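Local structure of 4-alpha-glucanotransferase (Corynebacterium glutamicum, 5B68) at residues A[643-655]-A[693-705]. The protein is an amylomaltase, or disproportionating enzyme, which joins an N-terminal beta-sandwich domain to a domain of the TIM-barrel clan. Numbering follows the deposited sequence.
Sequences SALTCVCLVDMVG and NELYHRVAKASKR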
loop_
_atom_site.group_PDB
_atom_site.type_symbol
_atom_site.label_atom_id
_atom_site.label_comp_id
_atom_site.label_asym_id
_atom_site.label_seq_id
_atom_site.Cartn_x
_atom_site.Cartn_y
_atom_site.Cartn_z
ATOM N N SER A 643 -21.345 -4.300 -8.087
ATOM C CA SER A 643 -20.114 -3.661 -7.639
ATOM C C SER A 643 -19.834 -2.323 -8.269
ATOM O O SER A 643 -19.879 -2.191 -9.493
ATOM C CB SER A 643 -18.940 -4.581 -7.908
ATOM O OG SER A 643 -18.994 -5.743 -7.070
ATOM N N ALA A 644 -19.513 -1.318 -7.432
ATOM C CA ALA A 644 -19.166 0.013 -7.895
ATOM C C ALA A 644 -18.034 -0.023 -8.924
ATOM O O ALA A 644 -18.081 0.696 -9.918
ATOM C CB ALA A 644 -18.751 0.864 -6.735
ATOM N N LEU A 645 -17.043 -0.854 -8.698
ATOM C CA LEU A 645 -15.955 -0.970 -9.616
ATOM C C LEU A 645 -15.607 -2.421 -9.874
ATOM O O LEU A 645 -15.599 -3.254 -8.964
ATOM C CB LEU A 645 -14.713 -0.255 -9.102
ATOM C CG LEU A 645 -14.827 1.246 -8.912
ATOM C CD1 LEU A 645 -13.546 1.727 -8.185
ATOM C CD2 LEU A 645 -15.000 2.025 -10.193
ATOM N N THR A 646 -15.269 -2.713 -11.132
ATOM C CA THR A 646 -14.774 -4.057 -11.534
ATOM C C THR A 646 -13.430 -3.907 -12.200
ATOM O O THR A 646 -13.149 -2.869 -12.748
ATOM C CB THR A 646 -15.748 -4.750 -12.500
ATOM O OG1 THR A 646 -15.988 -3.868 -13.585
ATOM C CG2 THR A 646 -16.981 -5.051 -11.813
ATOM N N CYS A 647 -12.620 -4.947 -12.207
ATOM C CA CYS A 647 -11.282 -4.839 -12.705
ATOM C C CYS A 647 -10.981 -6.053 -13.514
ATOM O O CYS A 647 -11.236 -7.174 -13.034
ATOM C CB CYS A 647 -10.235 -4.707 -11.561
ATOM S SG CYS A 647 -8.625 -4.231 -12.266
ATOM N N VAL A 648 -10.556 -5.805 -14.761
ATOM C CA VAL A 648 -10.126 -6.831 -15.701
ATOM C C VAL A 648 -8.630 -6.831 -15.556
ATOM O O VAL A 648 -8.016 -5.792 -15.711
ATOM C CB VAL A 648 -10.487 -6.450 -17.172
ATOM C CG1 VAL A 648 -9.973 -7.494 -18.169
ATOM C CG2 VAL A 648 -11.949 -6.163 -17.296
ATOM N N CYS A 649 -8.060 -7.974 -15.264
ATOM C CA CYS A 649 -6.616 -8.115 -15.298
ATOM C C CYS A 649 -6.099 -8.231 -16.726
ATOM O O CYS A 649 -6.581 -9.024 -17.527
ATOM C CB CYS A 649 -6.142 -9.268 -14.443
ATOM S SG CYS A 649 -6.499 -9.081 -12.641
ATOM N N LEU A 650 -5.059 -7.433 -17.026
ATOM C CA LEU A 650 -4.513 -7.328 -18.335
ATOM C C LEU A 650 -4.062 -8.706 -18.798
ATOM O O LEU A 650 -4.197 -9.043 -19.993
ATOM C CB LEU A 650 -3.293 -6.350 -18.383
ATOM C CG LEU A 650 -2.684 -6.135 -19.767
ATOM C CD1 LEU A 650 -3.729 -5.464 -20.671
ATOM C CD2 LEU A 650 -1.380 -5.301 -19.683
ATOM N N VAL A 651 -3.513 -9.480 -17.883
ATOM C CA VAL A 651 -3.064 -10.843 -18.207
ATOM C C VAL A 651 -4.191 -11.664 -18.836
ATOM O O VAL A 651 -3.915 -12.515 -19.687
ATOM C CB VAL A 651 -2.530 -11.627 -16.960
ATOM C CG1 VAL A 651 -1.184 -11.069 -16.531
ATOM C CG2 VAL A 651 -3.484 -11.660 -15.788
ATOM N N ASP A 652 -5.400 -11.469 -18.345
ATOM C CA ASP A 652 -6.568 -12.230 -18.835
ATOM C C ASP A 652 -7.034 -11.753 -20.208
ATOM O O ASP A 652 -7.741 -12.499 -20.889
ATOM C CB ASP A 652 -7.749 -12.134 -17.844
ATOM C CG ASP A 652 -7.548 -12.997 -16.632
ATOM O OD1 ASP A 652 -6.550 -13.737 -16.637
ATOM O OD2 ASP A 652 -8.385 -12.975 -15.726
ATOM N N MET A 653 -6.625 -10.557 -20.632
ATOM C CA MET A 653 -6.970 -10.025 -21.931
ATOM C C MET A 653 -6.085 -10.606 -23.035
ATOM O O MET A 653 -6.434 -10.502 -24.212
ATOM C CB MET A 653 -6.961 -8.476 -21.933
ATOM C CG MET A 653 -7.800 -7.877 -20.866
ATOM S SD MET A 653 -7.830 -6.082 -20.891
ATOM C CE MET A 653 -9.322 -5.718 -21.851
ATOM N N VAL A 654 -4.940 -11.216 -22.690
ATOM C CA VAL A 654 -4.034 -11.706 -23.706
ATOM C C VAL A 654 -3.787 -13.225 -23.626
ATOM O O VAL A 654 -3.013 -13.745 -24.409
ATOM C CB VAL A 654 -2.680 -10.957 -23.651
ATOM C CG1 VAL A 654 -2.891 -9.482 -23.809
ATOM C CG2 VAL A 654 -1.996 -11.231 -22.333
ATOM N N GLY A 655 -4.422 -13.909 -22.669
ATOM C CA GLY A 655 -4.315 -15.352 -22.498
ATOM C C GLY A 655 -3.123 -15.834 -21.720
ATOM O O GLY A 655 -2.746 -16.969 -21.845
ATOM N N ASN A 693 -5.108 -8.119 -31.104
ATOM C CA ASN A 693 -5.465 -9.541 -30.895
ATOM C C ASN A 693 -6.943 -9.600 -30.604
ATOM O O ASN A 693 -7.458 -8.762 -29.872
ATOM C CB ASN A 693 -4.744 -10.260 -29.749
ATOM C CG ASN A 693 -3.404 -9.660 -29.397
ATOM O OD1 ASN A 693 -2.426 -9.763 -30.153
ATOM N ND2 ASN A 693 -3.343 -9.038 -28.218
ATOM N N GLU A 694 -7.614 -10.583 -31.187
ATOM C CA GLU A 694 -9.042 -10.750 -31.015
ATOM C C GLU A 694 -9.440 -11.055 -29.558
ATOM O O GLU A 694 -10.515 -10.578 -29.118
ATOM C CB GLU A 694 -9.581 -11.853 -31.972
ATOM C CG GLU A 694 -11.119 -11.967 -32.040
ATOM C CD GLU A 694 -11.636 -13.169 -32.886
ATOM O OE1 GLU A 694 -11.060 -14.308 -32.804
ATOM O OE2 GLU A 694 -12.647 -12.984 -33.629
ATOM N N LEU A 695 -8.605 -11.822 -28.825
ATOM C CA LEU A 695 -8.880 -12.141 -27.392
ATOM C C LEU A 695 -9.049 -10.861 -26.539
ATOM O O LEU A 695 -10.020 -10.737 -25.808
ATOM C CB LEU A 695 -7.837 -13.097 -26.777
ATOM C CG LEU A 695 -8.091 -13.470 -25.297
ATOM C CD1 LEU A 695 -9.503 -14.084 -25.170
ATOM C CD2 LEU A 695 -7.062 -14.446 -24.726
ATOM N N TYR A 696 -8.164 -9.886 -26.723
ATOM C CA TYR A 696 -8.293 -8.581 -26.041
ATOM C C TYR A 696 -9.684 -7.959 -26.209
ATOM O O TYR A 696 -10.312 -7.553 -25.246
ATOM C CB TYR A 696 -7.204 -7.607 -26.553
ATOM C CG TYR A 696 -7.381 -6.236 -26.029
ATOM C CD1 TYR A 696 -8.205 -5.363 -26.669
ATOM C CD2 TYR A 696 -6.809 -5.830 -24.840
ATOM C CE1 TYR A 696 -8.422 -4.102 -26.207
ATOM C CE2 TYR A 696 -7.037 -4.569 -24.359
ATOM C CZ TYR A 696 -7.855 -3.715 -25.024
ATOM O OH TYR A 696 -8.114 -2.449 -24.568
ATOM N N HIS A 697 -10.155 -7.893 -27.460
ATOM C CA HIS A 697 -11.417 -7.276 -27.803
ATOM C C HIS A 697 -12.546 -8.110 -27.251
ATOM O O HIS A 697 -13.543 -7.541 -26.789
ATOM C CB HIS A 697 -11.563 -7.127 -29.330
ATOM C CG HIS A 697 -10.664 -6.079 -29.883
ATOM N ND1 HIS A 697 -10.856 -4.752 -29.606
ATOM C CD2 HIS A 697 -9.484 -6.163 -30.548
ATOM C CE1 HIS A 697 -9.884 -4.042 -30.153
ATOM N NE2 HIS A 697 -9.042 -4.877 -30.735
ATOM N N ARG A 698 -12.434 -9.436 -27.317
ATOM C CA ARG A 698 -13.518 -10.282 -26.712
ATOM C C ARG A 698 -13.694 -10.015 -25.159
ATOM O O ARG A 698 -14.818 -9.867 -24.591
ATOM C CB ARG A 698 -13.242 -11.738 -26.991
ATOM C CG ARG A 698 -13.354 -12.104 -28.475
ATOM C CD ARG A 698 -12.995 -13.553 -28.759
ATOM N NE ARG A 698 -14.059 -14.415 -28.338
ATOM C CZ ARG A 698 -14.227 -15.707 -28.641
ATOM N NH1 ARG A 698 -15.267 -16.349 -28.114
ATOM N NH2 ARG A 698 -13.432 -16.350 -29.482
ATOM N N VAL A 699 -12.564 -9.956 -24.462
ATOM C CA VAL A 699 -12.625 -9.782 -23.015
ATOM C C VAL A 699 -13.043 -8.375 -22.720
ATOM O O VAL A 699 -13.839 -8.184 -21.784
ATOM C CB VAL A 699 -11.286 -10.171 -22.340
ATOM C CG1 VAL A 699 -11.247 -9.797 -20.860
ATOM C CG2 VAL A 699 -10.997 -11.655 -22.638
ATOM N N ALA A 700 -12.523 -7.404 -23.483
ATOM C CA ALA A 700 -12.955 -5.988 -23.274
ATOM C C ALA A 700 -14.454 -5.807 -23.474
ATOM O O ALA A 700 -15.127 -5.192 -22.652
ATOM C CB ALA A 700 -12.187 -5.028 -24.124
ATOM N N LYS A 701 -15.004 -6.400 -24.527
ATOM C CA LYS A 701 -16.456 -6.293 -24.759
ATOM C C LYS A 701 -17.271 -6.976 -23.683
ATOM O O LYS A 701 -18.299 -6.429 -23.269
ATOM C CB LYS A 701 -16.856 -6.907 -26.126
ATOM C CG LYS A 701 -16.485 -6.010 -27.279
ATOM C CD LYS A 701 -17.181 -6.406 -28.590
ATOM C CE LYS A 701 -16.584 -5.640 -29.781
ATOM N NZ LYS A 701 -15.188 -6.061 -30.120
ATOM N N ALA A 702 -16.830 -8.153 -23.256
ATOM C CA ALA A 702 -17.465 -8.921 -22.181
ATOM C C ALA A 702 -17.429 -8.195 -20.855
ATOM O O ALA A 702 -18.310 -8.401 -19.996
ATOM C CB ALA A 702 -16.837 -10.330 -22.078
ATOM N N SER A 703 -16.470 -7.282 -20.684
ATOM C CA SER A 703 -16.350 -6.546 -19.403
ATOM C C SER A 703 -17.096 -5.233 -19.365
ATOM O O SER A 703 -17.083 -4.564 -18.343
ATOM C CB SER A 703 -14.852 -6.317 -19.095
ATOM O OG SER A 703 -14.197 -7.611 -19.079
ATOM N N LYS A 704 -17.738 -4.857 -20.477
ATOM C CA LYS A 704 -18.316 -3.529 -20.546
ATOM C C LYS A 704 -19.468 -3.423 -19.599
ATOM O O LYS A 704 -20.207 -4.360 -19.434
ATOM C CB LYS A 704 -18.659 -3.150 -22.000
ATOM C CG LYS A 704 -17.450 -2.578 -22.708
ATOM C CD LYS A 704 -17.825 -1.854 -23.972
ATOM C CE LYS A 704 -16.599 -1.296 -24.657
ATOM N NZ LYS A 704 -16.837 -1.202 -26.132
ATOM N N ARG A 705 -19.633 -2.286 -18.944
ATOM C CA ARG A 705 -20.691 -2.217 -17.938
ATOM C C ARG A 705 -21.987 -1.533 -18.353
ATOM O O ARG A 705 -23.027 -1.780 -17.719
ATOM C CB ARG A 705 -20.151 -1.633 -16.663
ATOM C CG ARG A 705 -18.917 -2.462 -16.303
ATOM C CD ARG A 705 -18.620 -2.299 -14.852
ATOM N NE ARG A 705 -19.484 -3.055 -13.969
ATOM C CZ ARG A 705 -19.602 -2.849 -12.658
ATOM N NH1 ARG A 705 -20.450 -3.570 -11.891
ATOM N NH2 ARG A 705 -18.875 -1.902 -12.055
HETATM O O HOH W 1 -16.246 -5.356 -15.804
#
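L695, in the first turn of helix 694-702, meets the backbone at the end of the weakly bonded helix 650-654: its CG, anti to the backbone N (chi1 -179°), carries CD2 to 3.4 Å from the N of G655. Next to it, Y696 runs side by side with M653. The methionine chain bends at chi3 (95°), bringing M653 CE to 3.6 Å from Y696 CE2 and also against the methyl of A700. M653 SD approaches obliquely, 4.8 Å from the centroid of the Y696 ring, in a Met-aromatic contact, while the phenol OH is hydrogen-bonded to D211. One turn on, V699 divides its branches: CG1 touches both M653 CG and V648 CG1, 3.8 Å from V648 CG1, and CG2 faces the carbonyl oxygen of D652. Further along, S703 sets its CB 3.4 Å from V648 CG2, a tight fit; its OG turns back to donate to the carbonyl oxygen of V699. A water bridges S703 O to T646 OG1. R705 then reaches back along the barrel strand 645-649 to the loop before it. R705 NH1 and NH2 grip the single acceptor S643 O end-on, each at 2.8 Å and nearly in the guanidinium plane, NH1 on a lone pair and NH2 tilted from the carbonyl plane. T646 CG2 covers one face of the R705 guanidinium, 3.5 Å above its centre. Further bonds, from NE to A639 O and from NH2 to R177 O, fix the group's rotation. Helix 694-702 thus packs on the turn of 650-654 and on V648 of the preceding barrel strand, while R705, beyond the helix, ties the chain to S643 just before that strand; the negative ends of the S643, R177 and A639 carbonyls probably stabilise its charge, with no carboxylate among these partners.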